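Local coordinates for protein putative alpha-L-fucosidase (PDB 3GZA) that probably hydrolyses alpha-L-fucosides, releasing terminal L-fucose from glycans, as a bacterial member of glycoside hydrolase family 29, at residues I36-G41 with A80-G85; I129-N134 with H140-E145; N52-T57 with Y96-V101; F75-A80 with M178-G183. One frame throughout, in Å; residues are numbered along the deposited sequence. Where two conformers were deposited one is given.

Interaction 1. Residues I36-G41 with A80-G85; sequences IRYGQG and ATHETG. With NA (sodium ion), chain G.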
loop_
_atom_site.group_PDB
_atom_site.type_symbol
_atom_site.label_atom_id
_atom_site.label_comp_id
_atom_site.label_asym_id
_atom_site.label_seq_id
_atom_site.Cartn_x
_atom_site.Cartn_y
_atom_site.Cartn_z
ATOM N N ILE A 36 -5.887 -19.803 11.131
ATOM C CA ILE A 36 -5.170 -20.036 12.367
ATOM C C ILE A 36 -5.509 -18.998 13.426
ATOM O O ILE A 36 -6.128 -17.952 13.149
ATOM C CB ILE A 36 -3.640 -20.120 12.165
ATOM C CG1 ILE A 36 -3.087 -18.822 11.602
ATOM C CG2 ILE A 36 -3.282 -21.258 11.220
ATOM C CD1 ILE A 36 -1.582 -18.721 11.697
ATOM N N ARG A 37 -5.067 -19.266 14.661
ATOM C CA ARG A 37 -5.310 -18.347 15.723
ATOM C C ARG A 37 -4.584 -17.036 15.509
ATOM O O ARG A 37 -3.567 -16.974 14.775
ATOM C CB ARG A 37 -4.867 -18.942 17.057
ATOM C CG ARG A 37 -5.878 -19.946 17.601
ATOM C CD ARG A 37 -5.338 -20.522 18.865
ATOM N NE ARG A 37 -6.395 -21.247 19.521
ATOM C CZ ARG A 37 -6.296 -21.890 20.664
ATOM N NH1 ARG A 37 -5.153 -21.925 21.340
ATOM N NH2 ARG A 37 -7.360 -22.506 21.133
ATOM N N TYR A 38 -5.111 -16.002 16.140
ATOM C CA TYR A 38 -4.561 -14.651 16.133
ATOM C C TYR A 38 -3.406 -14.553 17.079
ATOM O O TYR A 38 -3.499 -15.000 18.213
ATOM C CB TYR A 38 -5.645 -13.667 16.558
ATOM C CG TYR A 38 -5.213 -12.226 16.762
ATOM C CD1 TYR A 38 -4.688 -11.472 15.717
ATOM C CD2 TYR A 38 -5.376 -11.613 17.974
ATOM C CE1 TYR A 38 -4.306 -10.143 15.892
ATOM C CE2 TYR A 38 -5.029 -10.248 18.153
ATOM C CZ TYR A 38 -4.482 -9.524 17.100
ATOM O OH TYR A 38 -4.163 -8.203 17.341
ATOM N N GLY A 39 -2.283 -14.015 16.598
ATOM C CA GLY A 39 -1.104 -13.777 17.454
ATOM C C GLY A 39 -0.807 -12.308 17.283
ATOM O O GLY A 39 -0.337 -11.892 16.219
ATOM N N GLN A 40 -1.134 -11.488 18.292
ATOM C CA GLN A 40 -1.049 -10.041 18.173
ATOM C C GLN A 40 0.345 -9.539 17.897
ATOM O O GLN A 40 0.558 -8.732 16.993
ATOM C CB GLN A 40 -1.622 -9.376 19.414
ATOM C CG GLN A 40 -1.493 -7.853 19.364
ATOM C CD GLN A 40 -2.341 -7.189 20.417
ATOM O OE1 GLN A 40 -2.039 -7.273 21.607
ATOM N NE2 GLN A 40 -3.405 -6.536 19.990
ATOM N N GLY A 41 1.303 -10.066 18.636
ATOM C CA GLY A 41 2.693 -9.665 18.474
ATOM C C GLY A 41 3.177 -9.915 17.065
ATOM O O GLY A 41 3.770 -9.025 16.408
ATOM N N ALA A 80 -12.373 -0.044 11.012
ATOM C CA ALA A 80 -12.048 0.315 9.652
ATOM C C ALA A 80 -10.635 -0.091 9.288
ATOM O O ALA A 80 -10.377 -0.490 8.151
ATOM C CB ALA A 80 -12.241 1.810 9.434
ATOM N N THR A 81 -9.727 0.102 10.227
ATOM C CA THR A 81 -8.360 -0.467 10.189
ATOM C C THR A 81 -8.048 -0.975 11.608
ATOM O O THR A 81 -8.746 -0.631 12.586
ATOM C CB THR A 81 -7.240 0.501 9.876
ATOM O OG1 THR A 81 -7.167 1.528 10.914
ATOM C CG2 THR A 81 -7.430 1.164 8.489
ATOM N N HIS A 82 -7.005 -1.799 11.701
ATOM C CA HIS A 82 -6.582 -2.353 12.955
ATOM C C HIS A 82 -5.060 -2.360 12.974
ATOM O O HIS A 82 -4.466 -1.316 13.255
ATOM C CB HIS A 82 -7.292 -3.665 13.294
ATOM C CG HIS A 82 -7.003 -4.152 14.664
ATOM N ND1 HIS A 82 -6.108 -5.154 14.909
ATOM C CD2 HIS A 82 -7.468 -3.752 15.871
ATOM C CE1 HIS A 82 -6.030 -5.368 16.211
ATOM N NE2 HIS A 82 -6.832 -4.509 16.830
ATOM N N GLU A 83 -4.402 -3.493 12.677
ATOM C CA GLU A 83 -2.964 -3.592 12.716
ATOM C C GLU A 83 -2.287 -3.909 11.393
ATOM O O GLU A 83 -1.118 -3.619 11.243
ATOM C CB GLU A 83 -2.542 -4.690 13.703
ATOM C CG GLU A 83 -2.857 -4.362 15.179
ATOM C CD GLU A 83 -2.813 -5.579 16.088
ATOM O OE1 GLU A 83 -2.899 -6.740 15.588
ATOM O OE2 GLU A 83 -2.786 -5.380 17.305
ATOM N N THR A 84 -2.988 -4.487 10.424
ATOM C CA THR A 84 -2.311 -4.884 9.175
ATOM C C THR A 84 -2.072 -3.700 8.258
ATOM O O THR A 84 -1.255 -3.778 7.360
ATOM C CB THR A 84 -3.087 -5.933 8.378
ATOM O OG1 THR A 84 -4.282 -5.347 7.828
ATOM C CG2 THR A 84 -3.411 -7.191 9.234
ATOM N N GLY A 85 -2.837 -2.643 8.489
ATOM C CA GLY A 85 -2.893 -1.493 7.629
ATOM C C GLY A 85 -4.033 -1.540 6.634
ATOM O O GLY A 85 -4.253 -0.519 5.983
HETATM NA NA NA G . -6.675 -15.939 12.106
HETATM O O HOH W 1 -4.252 -15.230 12.568
HETATM O O HOH W 2 -7.557 -14.066 13.438
HETATM O O HOH W 3 -8.999 -16.538 12.099
#
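Two loops at the C-terminal end of the TIM barrel meet where Tyr38 and Gln40, at the start of helix 40-45, converge on the carboxylate of Glu83 in the loop after strand 75-79. Tyr38 OH donates to Glu83 OE1 over 2.6 Å. The ring and the carboxylate are turned only 24° from each other; OE1 sits at the ring edge, near its plane, and the hydroxyl reaches it from the syn side, somewhat out of the carboxylate plane. The tyrosine owes this reach to a chi1 of 173°, with CG trans to the backbone N. Gln40, its chain extended, brings NE2 to the syn lone pair of Glu83 OE2 at 3.0 Å, in a bent bond of 135°. A weak bond of 3.2 Å from Gln40 NE2 to Tyr38 OH closes the triangle. Further along the helix, Asn43 bonds OE1 and Arg44 makes a salt bridge to OE2. An alanine at Glu83 would probably leave Tyr38 OH and Gln40 NE2 without these acceptor oxygens and take from Arg44 its salt-bridge partner here. Beyond the contact, segment 36-41 also serves a sodium site shared with His31 and Asp34: Ile36 O binds the ion at 2.3 Å, and one of its three waters, 2.6 Å from the sodium, donates a 2.9 Å hydrogen bond to Arg37 O.

Interaction 2. Residues I129-N134 with H140-E145; sequences IGIRWN and HNFKAE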
loop_
_atom_site.group_PDB
_atom_site.type_symbol
_atom_site.label_atom_id
_atom_site.label_comp_id
_atom_site.label_asym_id
_atom_site.label_seq_id
_atom_site.Cartn_x
_atom_site.Cartn_y
_atom_site.Cartn_z
ATOM N N ILE A 129 -10.475 3.121 14.354
ATOM C CA ILE A 129 -9.371 3.318 13.412
ATOM C C ILE A 129 -8.087 2.988 14.158
ATOM O O ILE A 129 -7.769 3.618 15.165
ATOM C CB ILE A 129 -9.329 4.802 12.935
ATOM C CG1 ILE A 129 -10.685 5.221 12.371
ATOM C CG2 ILE A 129 -8.212 4.959 11.852
ATOM C CD1 ILE A 129 -10.776 6.726 12.027
ATOM N N GLY A 130 -7.323 2.039 13.630
ATOM C CA GLY A 130 -6.035 1.670 14.205
ATOM C C GLY A 130 -4.929 2.356 13.421
ATOM O O GLY A 130 -4.730 2.096 12.218
ATOM N N ILE A 131 -4.245 3.304 14.042
ATOM C CA ILE A 131 -3.103 4.018 13.456
ATOM C C ILE A 131 -1.793 3.737 14.198
ATOM O O ILE A 131 -0.725 4.167 13.778
ATOM C CB ILE A 131 -3.323 5.569 13.446
ATOM C CG1 ILE A 131 -3.377 6.182 14.850
ATOM C CG2 ILE A 131 -4.580 5.926 12.690
ATOM C CD1 ILE A 131 -3.376 7.653 14.793
ATOM N N ARG A 132 -1.870 2.996 15.314
ATOM C CA ARG A 132 -0.716 2.745 16.152
ATOM C C ARG A 132 0.229 1.682 15.583
ATOM O O ARG A 132 1.458 1.770 15.772
ATOM C CB ARG A 132 -1.231 2.313 17.542
ATOM C CG ARG A 132 -0.167 2.082 18.562
ATOM C CD ARG A 132 -0.727 1.883 19.959
ATOM N NE ARG A 132 0.362 1.874 20.948
ATOM C CZ ARG A 132 0.293 1.282 22.145
ATOM N NH1 ARG A 132 -0.812 0.670 22.528
ATOM N NH2 ARG A 132 1.309 1.322 22.982
ATOM N N TRP A 133 -0.353 0.685 14.953
ATOM C CA TRP A 133 0.380 -0.405 14.325
ATOM C C TRP A 133 -0.069 -0.511 12.864
ATOM O O TRP A 133 -1.263 -0.492 12.548
ATOM C CB TRP A 133 0.080 -1.748 15.020
ATOM C CG TRP A 133 -0.022 -1.641 16.504
ATOM C CD1 TRP A 133 -1.176 -1.495 17.220
ATOM C CD2 TRP A 133 1.058 -1.610 17.459
ATOM N NE1 TRP A 133 -0.879 -1.355 18.560
ATOM C CE2 TRP A 133 0.477 -1.436 18.736
ATOM C CE3 TRP A 133 2.445 -1.750 17.372
ATOM C CZ2 TRP A 133 1.243 -1.387 19.892
ATOM C CZ3 TRP A 133 3.211 -1.693 18.527
ATOM C CH2 TRP A 133 2.590 -1.487 19.783
ATOM N N ASN A 134 0.893 -0.593 11.939
ATOM C CA ASN A 134 0.596 -0.816 10.523
ATOM C C ASN A 134 1.727 -1.651 9.990
ATOM O O ASN A 134 2.858 -1.167 9.807
ATOM C CB ASN A 134 0.477 0.513 9.793
ATOM C CG ASN A 134 0.086 0.347 8.349
ATOM O OD1 ASN A 134 0.531 -0.628 7.671
ATOM N ND2 ASN A 134 -0.785 1.281 7.842
ATOM N N HIS A 140 5.173 1.203 14.127
ATOM C CA HIS A 140 5.162 0.423 15.362
ATOM C C HIS A 140 5.011 1.424 16.494
ATOM O O HIS A 140 5.846 2.305 16.647
ATOM C CB HIS A 140 6.476 -0.337 15.501
ATOM C CG HIS A 140 6.446 -1.477 16.500
ATOM N ND1 HIS A 140 5.730 -2.635 16.271
ATOM C CD2 HIS A 140 7.072 -1.650 17.683
ATOM C CE1 HIS A 140 5.922 -3.474 17.282
ATOM N NE2 HIS A 140 6.727 -2.901 18.157
ATOM N N ASN A 141 3.977 1.244 17.299
ATOM C CA ASN A 141 3.724 2.130 18.435
ATOM C C ASN A 141 3.739 3.590 18.017
ATOM O O ASN A 141 4.434 4.416 18.612
ATOM C CB ASN A 141 4.699 1.850 19.536
ATOM C CG ASN A 141 4.304 2.524 20.861
ATOM O OD1 ASN A 141 3.122 2.805 21.125
ATOM N ND2 ASN A 141 5.330 2.818 21.687
ATOM N N PHE A 142 2.982 3.846 16.931
ATOM C CA PHE A 142 2.793 5.154 16.306
ATOM C C PHE A 142 3.952 5.651 15.470
ATOM O O PHE A 142 3.783 6.649 14.782
ATOM C CB PHE A 142 2.471 6.266 17.321
ATOM C CG PHE A 142 1.245 6.006 18.169
ATOM C CD1 PHE A 142 -0.012 6.085 17.625
ATOM C CD2 PHE A 142 1.353 5.618 19.486
ATOM C CE1 PHE A 142 -1.151 5.855 18.414
ATOM C CE2 PHE A 142 0.215 5.378 20.280
ATOM C CZ PHE A 142 -1.033 5.478 19.715
ATOM N N LYS A 143 5.107 4.992 15.543
ATOM C CA LYS A 143 6.330 5.498 14.914
ATOM C C LYS A 143 6.719 4.784 13.639
ATOM O O LYS A 143 6.749 3.580 13.615
ATOM C CB LYS A 143 7.494 5.303 15.887
ATOM C CG LYS A 143 7.524 6.193 17.099
ATOM C CD LYS A 143 8.850 6.013 17.948
ATOM N N ALA A 144 7.042 5.535 12.591
ATOM C CA ALA A 144 7.634 5.003 11.374
ATOM C C ALA A 144 9.037 4.569 11.718
ATOM O O ALA A 144 9.842 5.339 12.230
ATOM C CB ALA A 144 7.692 6.087 10.271
ATOM N N GLU A 145 9.366 3.344 11.378
ATOM C CA GLU A 145 10.677 2.826 11.679
ATOM C C GLU A 145 11.719 3.436 10.788
ATOM O O GLU A 145 11.451 3.664 9.619
ATOM C CB GLU A 145 10.692 1.331 11.473
ATOM C CG GLU A 145 9.810 0.631 12.453
ATOM C CD GLU A 145 10.454 -0.560 13.022
ATOM O OE1 GLU A 145 10.961 -1.378 12.218
ATOM O OE2 GLU A 145 10.386 -0.669 14.263
#
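Arg132 lays its aliphatic chain over the face of the Phe142 ring, with CG 3.7 Å from the ring centroid and almost on the normal, a CH-pi contact. The chain is fully extended from CG to NE, and its chi1 of -177° carries it across the ring from CE1 to CE2, the guanidinium staying nearly parallel to it. There NE and NH2 grip one atom side-on: Asn141 OD1 lies in the guanidinium plane, 2.9 Å from Arg132 NE and 3.0 Å from Arg132 NH2, and both donors come from the same face of the amide. A leucine in place of Arg132 would probably leave Asn141 OD1 without its two donors and its amide freer to turn. Trp133 drives the edge of its six-membered ring against the face of His140, with planes at 74° and CZ3 over the imidazole centre. In the backbone, Phe142 N donates a nearly straight 2.8 Å bond to Arg132 O. Asn141 and Phe142, both with positive phi, are the corners of a type I' turn, and reciprocal backbone bonds between His140 and Lys143 complete the classic two-residue beta hairpin, folded back on the loop that follows barrel strand 124-129.

Interaction 3. Residues N52-T57 with Y96-V101; sequences NIFNPT and YCLKAV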
loop_
_atom_site.group_PDB
_atom_site.type_symbol
_atom_site.label_atom_id
_atom_site.label_comp_id
_atom_site.label_asym_id
_atom_site.label_seq_id
_atom_site.Cartn_x
_atom_site.Cartn_y
_atom_site.Cartn_z
ATOM N N ASN A 52 -5.828 -11.585 -0.709
ATOM C CA ASN A 52 -6.998 -12.202 -1.302
ATOM C C ASN A 52 -7.573 -13.374 -0.524
ATOM O O ASN A 52 -8.525 -14.020 -0.951
ATOM C CB ASN A 52 -6.842 -12.459 -2.800
ATOM C CG ASN A 52 -7.102 -11.179 -3.592
ATOM O OD1 ASN A 52 -8.166 -10.549 -3.455
ATOM N ND2 ASN A 52 -6.129 -10.772 -4.398
ATOM N N ILE A 53 -7.012 -13.658 0.639
ATOM C CA ILE A 53 -7.696 -14.579 1.533
ATOM C C ILE A 53 -9.000 -13.897 2.015
ATOM O O ILE A 53 -9.929 -14.573 2.489
ATOM C CB ILE A 53 -6.820 -15.012 2.733
ATOM C CG1 ILE A 53 -6.341 -13.828 3.612
ATOM C CG2 ILE A 53 -5.647 -15.891 2.245
ATOM C CD1 ILE A 53 -5.534 -14.216 4.910
ATOM N N PHE A 54 -9.065 -12.572 1.895
ATOM C CA PHE A 54 -10.249 -11.831 2.309
ATOM C C PHE A 54 -11.362 -12.090 1.301
ATOM O O PHE A 54 -11.381 -11.476 0.211
ATOM C CB PHE A 54 -9.966 -10.335 2.336
ATOM C CG PHE A 54 -11.054 -9.525 3.016
ATOM C CD1 PHE A 54 -12.131 -9.033 2.301
ATOM C CD2 PHE A 54 -10.978 -9.261 4.367
ATOM C CE1 PHE A 54 -13.153 -8.385 2.908
ATOM C CE2 PHE A 54 -11.993 -8.551 5.022
ATOM C CZ PHE A 54 -13.077 -8.088 4.277
ATOM N N ASN A 55 -12.331 -12.915 1.675
ATOM C CA ASN A 55 -13.423 -13.302 0.782
ATOM C C ASN A 55 -14.693 -13.725 1.526
ATOM O O ASN A 55 -15.069 -14.905 1.462
ATOM C CB ASN A 55 -12.907 -14.401 -0.160
ATOM C CG ASN A 55 -13.837 -14.695 -1.300
ATOM O OD1 ASN A 55 -14.534 -13.797 -1.792
ATOM N ND2 ASN A 55 -13.849 -15.956 -1.751
ATOM N N PRO A 56 -15.333 -12.797 2.263
ATOM C CA PRO A 56 -16.541 -13.129 3.040
ATOM C C PRO A 56 -17.748 -13.185 2.072
ATOM O O PRO A 56 -18.512 -12.224 1.941
ATOM C CB PRO A 56 -16.649 -11.997 4.039
ATOM C CG PRO A 56 -16.019 -10.833 3.406
ATOM C CD PRO A 56 -14.955 -11.392 2.434
ATOM N N THR A 57 -17.944 -14.325 1.431
ATOM C CA THR A 57 -18.962 -14.435 0.397
ATOM C C THR A 57 -20.420 -14.382 0.900
ATOM O O THR A 57 -21.336 -14.210 0.079
ATOM C CB THR A 57 -18.779 -15.737 -0.465
ATOM O OG1 THR A 57 -18.899 -16.889 0.373
ATOM C CG2 THR A 57 -17.417 -15.735 -1.213
ATOM N N TYR A 96 -4.215 0.242 0.325
ATOM C CA TYR A 96 -4.357 -1.080 0.932
ATOM C C TYR A 96 -5.714 -1.178 1.586
ATOM O O TYR A 96 -5.880 -1.036 2.804
ATOM C CB TYR A 96 -3.282 -1.255 1.995
ATOM C CG TYR A 96 -2.980 -2.650 2.446
ATOM C CD1 TYR A 96 -2.839 -3.698 1.544
ATOM C CD2 TYR A 96 -2.729 -2.930 3.782
ATOM C CE1 TYR A 96 -2.451 -4.974 1.955
ATOM C CE2 TYR A 96 -2.368 -4.216 4.180
ATOM C CZ TYR A 96 -2.229 -5.214 3.272
ATOM O OH TYR A 96 -1.758 -6.459 3.666
ATOM N N CYS A 97 -6.699 -1.273 0.714
ATOM C CA CYS A 97 -8.115 -1.272 1.126
ATOM C C CYS A 97 -8.921 -2.163 0.183
ATOM O O CYS A 97 -8.370 -2.883 -0.654
ATOM C CB CYS A 97 -8.640 0.154 1.179
ATOM S SG CYS A 97 -8.915 0.960 -0.432
ATOM N N LEU A 98 -10.247 -2.073 0.313
ATOM C CA LEU A 98 -11.125 -2.915 -0.489
ATOM C C LEU A 98 -11.014 -2.738 -1.991
ATOM O O LEU A 98 -11.439 -3.636 -2.768
ATOM C CB LEU A 98 -12.553 -2.832 0.053
ATOM C CG LEU A 98 -12.702 -3.492 1.421
ATOM C CD1 LEU A 98 -14.112 -3.080 1.963
ATOM C CD2 LEU A 98 -12.518 -5.032 1.415
ATOM N N LYS A 99 -10.434 -1.628 -2.450
ATOM C CA LYS A 99 -10.167 -1.454 -3.881
ATOM C C LYS A 99 -9.175 -2.519 -4.405
ATOM O O LYS A 99 -9.173 -2.796 -5.602
ATOM C CB LYS A 99 -9.578 -0.069 -4.164
ATOM C CG LYS A 99 -10.538 1.060 -3.949
ATOM C CD LYS A 99 -9.949 2.379 -4.344
ATOM C CE LYS A 99 -10.935 3.515 -4.294
ATOM N NZ LYS A 99 -11.997 3.400 -5.347
ATOM N N ALA A 100 -8.343 -3.061 -3.520
ATOM C CA ALA A 100 -7.267 -3.950 -3.962
ATOM C C ALA A 100 -7.656 -5.377 -4.195
ATOM O O ALA A 100 -6.923 -6.116 -4.849
ATOM C CB ALA A 100 -6.133 -3.916 -2.927
ATOM N N VAL A 101 -8.791 -5.792 -3.621
ATOM C CA VAL A 101 -9.112 -7.192 -3.552
ATOM C C VAL A 101 -10.089 -7.649 -4.609
ATOM O O VAL A 101 -10.808 -6.832 -5.201
ATOM C CB VAL A 101 -9.679 -7.577 -2.151
ATOM C CG1 VAL A 101 -8.691 -7.262 -1.053
ATOM C CG2 VAL A 101 -11.077 -6.945 -1.915
HETATM O O HOH W 4 -6.698 -8.601 -6.072
#
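Leu98 and Phe54 make the first meeting between two loops at the C-terminal ends of neighbouring barrel strands, 22-26 and 75-79. Leu98 extends one methyl, CD2, to Phe54 CE1 at 3.7 Å, and the two side chains cross at about a right angle. With its CG turned trans to the backbone N (chi1 -169°), Phe54 brings CE1 to the leucine methyl; Ile110 of helix 110-121 touches both residues, and Phe33 meets the ring from its own loop. Ala100 comes next. Its N bonds back to Cys97 O at 2.9 Å, tightening the turn, while its own carbonyl takes a water. That water donates to Ala100 O and accepts from Asn52 ND2, each at 2.8 Å, so the amide nitrogen is tied to the second loop without touching it. Val101 follows, and the other end of the Asn52 amide leans on it: OD1 is 3.5 Å from Val101 CA and 3.6 Å from Val101 CB. The same oxygen accepts from Lys102 N, which, with the water on ND2, helps fix the rotation of the amide. Near this spot the second subunit packs its Asp92 on Asn52 and its Pro95 on Ala100. No direct hydrogen bond joins the two segments: a small apolar touch joins Phe54 and Leu98, whereas the polar join depends on a water and on a backbone N-H one residue further along.

Interaction 4. Residues F75-A80 with M178-G183; sequences FAVLTA and MIWFDG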
loop_
_atom_site.group_PDB
_atom_site.type_symbol
_atom_site.label_atom_id
_atom_site.label_comp_id
_atom_site.label_asym_id
_atom_site.label_seq_id
_atom_site.Cartn_x
_atom_site.Cartn_y
_atom_site.Cartn_z
ATOM N N PHE A 75 -25.379 1.099 20.221
ATOM C CA PHE A 75 -24.400 1.605 19.263
ATOM C C PHE A 75 -23.548 0.448 18.828
ATOM O O PHE A 75 -23.468 -0.584 19.529
ATOM C CB PHE A 75 -23.552 2.753 19.814
ATOM C CG PHE A 75 -22.697 2.376 20.966
ATOM C CD1 PHE A 75 -23.156 2.595 22.259
ATOM C CD2 PHE A 75 -21.396 1.975 20.802
ATOM C CE1 PHE A 75 -22.374 2.299 23.342
ATOM C CE2 PHE A 75 -20.602 1.681 21.872
ATOM C CZ PHE A 75 -21.087 1.886 23.170
ATOM N N ALA A 76 -22.924 0.577 17.659
ATOM C CA ALA A 76 -22.088 -0.522 17.106
ATOM C C ALA A 76 -20.941 0.160 16.349
ATOM O O ALA A 76 -21.153 1.126 15.638
ATOM C CB ALA A 76 -22.900 -1.464 16.175
ATOM N N VAL A 77 -19.754 -0.376 16.549
ATOM C CA VAL A 77 -18.504 0.166 16.010
ATOM C C VAL A 77 -17.790 -0.897 15.205
ATOM O O VAL A 77 -17.725 -2.051 15.608
ATOM C CB VAL A 77 -17.617 0.632 17.199
ATOM C CG1 VAL A 77 -16.280 1.250 16.742
ATOM C CG2 VAL A 77 -18.380 1.616 18.121
ATOM N N LEU A 78 -17.207 -0.503 14.070
ATOM C CA LEU A 78 -16.426 -1.385 13.225
ATOM C C LEU A 78 -15.002 -0.917 13.067
ATOM O O LEU A 78 -14.762 0.266 12.933
ATOM C CB LEU A 78 -17.049 -1.409 11.806
ATOM C CG LEU A 78 -16.291 -2.191 10.736
ATOM C CD1 LEU A 78 -16.125 -3.698 11.082
ATOM C CD2 LEU A 78 -16.922 -2.039 9.302
ATOM N N THR A 79 -14.055 -1.852 13.150
ATOM C CA THR A 79 -12.660 -1.565 12.893
ATOM C C THR A 79 -12.448 -1.304 11.403
ATOM O O THR A 79 -12.362 -2.246 10.593
ATOM C CB THR A 79 -11.742 -2.707 13.338
ATOM O OG1 THR A 79 -12.114 -3.890 12.634
ATOM C CG2 THR A 79 -11.836 -2.976 14.840
ATOM N N ALA A 80 -12.373 -0.044 11.012
ATOM C CA ALA A 80 -12.048 0.315 9.652
ATOM C C ALA A 80 -10.635 -0.091 9.288
ATOM O O ALA A 80 -10.377 -0.490 8.151
ATOM C CB ALA A 80 -12.241 1.810 9.434
HETATM N N MSE A 178 -19.057 7.531 17.723
HETATM C CA MSE A 178 -17.723 7.751 18.238
HETATM C C MSE A 178 -16.729 7.445 17.139
HETATM O O MSE A 178 -17.069 6.759 16.141
HETATM C CB MSE A 178 -17.393 6.767 19.388
HETATM C CG MSE A 178 -17.264 5.337 19.032
HETATM SE SE MSE A 178 -16.515 4.236 20.391
HETATM C CE MSE A 178 -17.985 4.235 21.648
ATOM N N ILE A 179 -15.526 7.976 17.348
ATOM C CA ILE A 179 -14.307 7.594 16.625
ATOM C C ILE A 179 -13.422 7.065 17.752
ATOM O O ILE A 179 -13.162 7.793 18.716
ATOM C CB ILE A 179 -13.561 8.708 15.893
ATOM C CG1 ILE A 179 -14.364 9.183 14.659
ATOM C CG2 ILE A 179 -12.140 8.226 15.510
ATOM C CD1 ILE A 179 -14.570 8.172 13.532
ATOM N N TRP A 180 -13.011 5.802 17.629
ATOM C CA TRP A 180 -12.190 5.091 18.592
ATOM C C TRP A 180 -10.877 4.745 17.931
ATOM O O TRP A 180 -10.835 3.983 16.978
ATOM C CB TRP A 180 -12.887 3.792 18.980
ATOM C CG TRP A 180 -12.234 2.864 19.994
ATOM C CD1 TRP A 180 -10.928 2.858 20.432
ATOM C CD2 TRP A 180 -12.862 1.742 20.629
ATOM N NE1 TRP A 180 -10.730 1.858 21.332
ATOM C CE2 TRP A 180 -11.899 1.148 21.471
ATOM C CE3 TRP A 180 -14.155 1.201 20.585
ATOM C CZ2 TRP A 180 -12.175 0.033 22.236
ATOM C CZ3 TRP A 180 -14.428 0.089 21.359
ATOM C CH2 TRP A 180 -13.432 -0.516 22.129
ATOM N N PHE A 181 -9.800 5.298 18.446
ATOM C CA PHE A 181 -8.470 4.992 17.953
ATOM C C PHE A 181 -7.840 3.914 18.810
ATOM O O PHE A 181 -7.897 4.000 20.054
ATOM C CB PHE A 181 -7.603 6.225 17.996
ATOM C CG PHE A 181 -8.036 7.293 17.029
ATOM C CD1 PHE A 181 -7.636 7.212 15.719
ATOM C CD2 PHE A 181 -8.739 8.405 17.438
ATOM C CE1 PHE A 181 -7.991 8.197 14.790
ATOM C CE2 PHE A 181 -9.135 9.385 16.485
ATOM C CZ PHE A 181 -8.746 9.250 15.174
ATOM N N ASP A 182 -7.232 2.908 18.164
ATOM C CA ASP A 182 -6.537 1.804 18.868
ATOM C C ASP A 182 -5.421 2.312 19.741
ATOM O O ASP A 182 -4.366 2.652 19.248
ATOM C CB ASP A 182 -5.988 0.821 17.799
ATOM C CG ASP A 182 -5.158 -0.282 18.371
ATOM O OD1 ASP A 182 -5.264 -0.562 19.603
ATOM O OD2 ASP A 182 -4.411 -0.895 17.561
ATOM N N GLY A 183 -5.627 2.278 21.041
ATOM C CA GLY A 183 -4.638 2.848 21.930
ATOM C C GLY A 183 -4.508 4.346 21.852
ATOM O O GLY A 183 -3.506 4.897 22.291
#
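Val77 sets its two methyls against two different residues of strand 178-181: CG2 meets the selenium of Met178, a selenomethionine in this crystal, at 3.9 Å, and CG1 approaches Trp180 CE3 at 4.4 Å. The branched valine thus wedges between selenomethionine and indole, one methyl to each. Met178 in turn bends at chi3 (71°), which swings its terminal methyl to the next bump along, so that CE rests 3.7 Å from Phe75 CE2. The strands are not sheet partners. Strand 124-129 runs between them, and their axes pass 8.6 Å apart at 40°, so it is side chains pointing into the barrel that bridge the distance. Tyr128 of that middle strand packs on Val77 and Trp180, while Trp17, from helix 15-20, covers Phe75 and Met178 at the other end. Trp180 NE1 hydrogen-bonds a sulfonate oxygen of a buffer molecule, consistent with a pocket at this end of the barrel. Across the two strands no polar atoms pair, so fit and burial carry this part of the TIM-barrel interior, and the indole passes from apolar filling at CE3 to hydrogen bonding at NE1.

In the fold
Interaction 4 lies deep inside the barrel and is wholly apolar, whereas the other three join loops at the C-terminal ends of its strands and bring in charge, amides and water. Of these, interaction 3 is buried though far from the chain centre; interactions 1 and 2 are only partly buried. Interactions 1 and 4 share Ala80, where strand 75-79 gives way to its loop. Interaction 2 begins at the end of strand 124-129, whose Ile129 pairs by backbone bonds with Trp180 and Asp182 of interaction 4. Thr81 OG1 probably bonds Gly130 N, linking interactions 1 and 2. Interaction 3 touches interaction 1 through Tyr96; like interaction 2, it borders the second subunit.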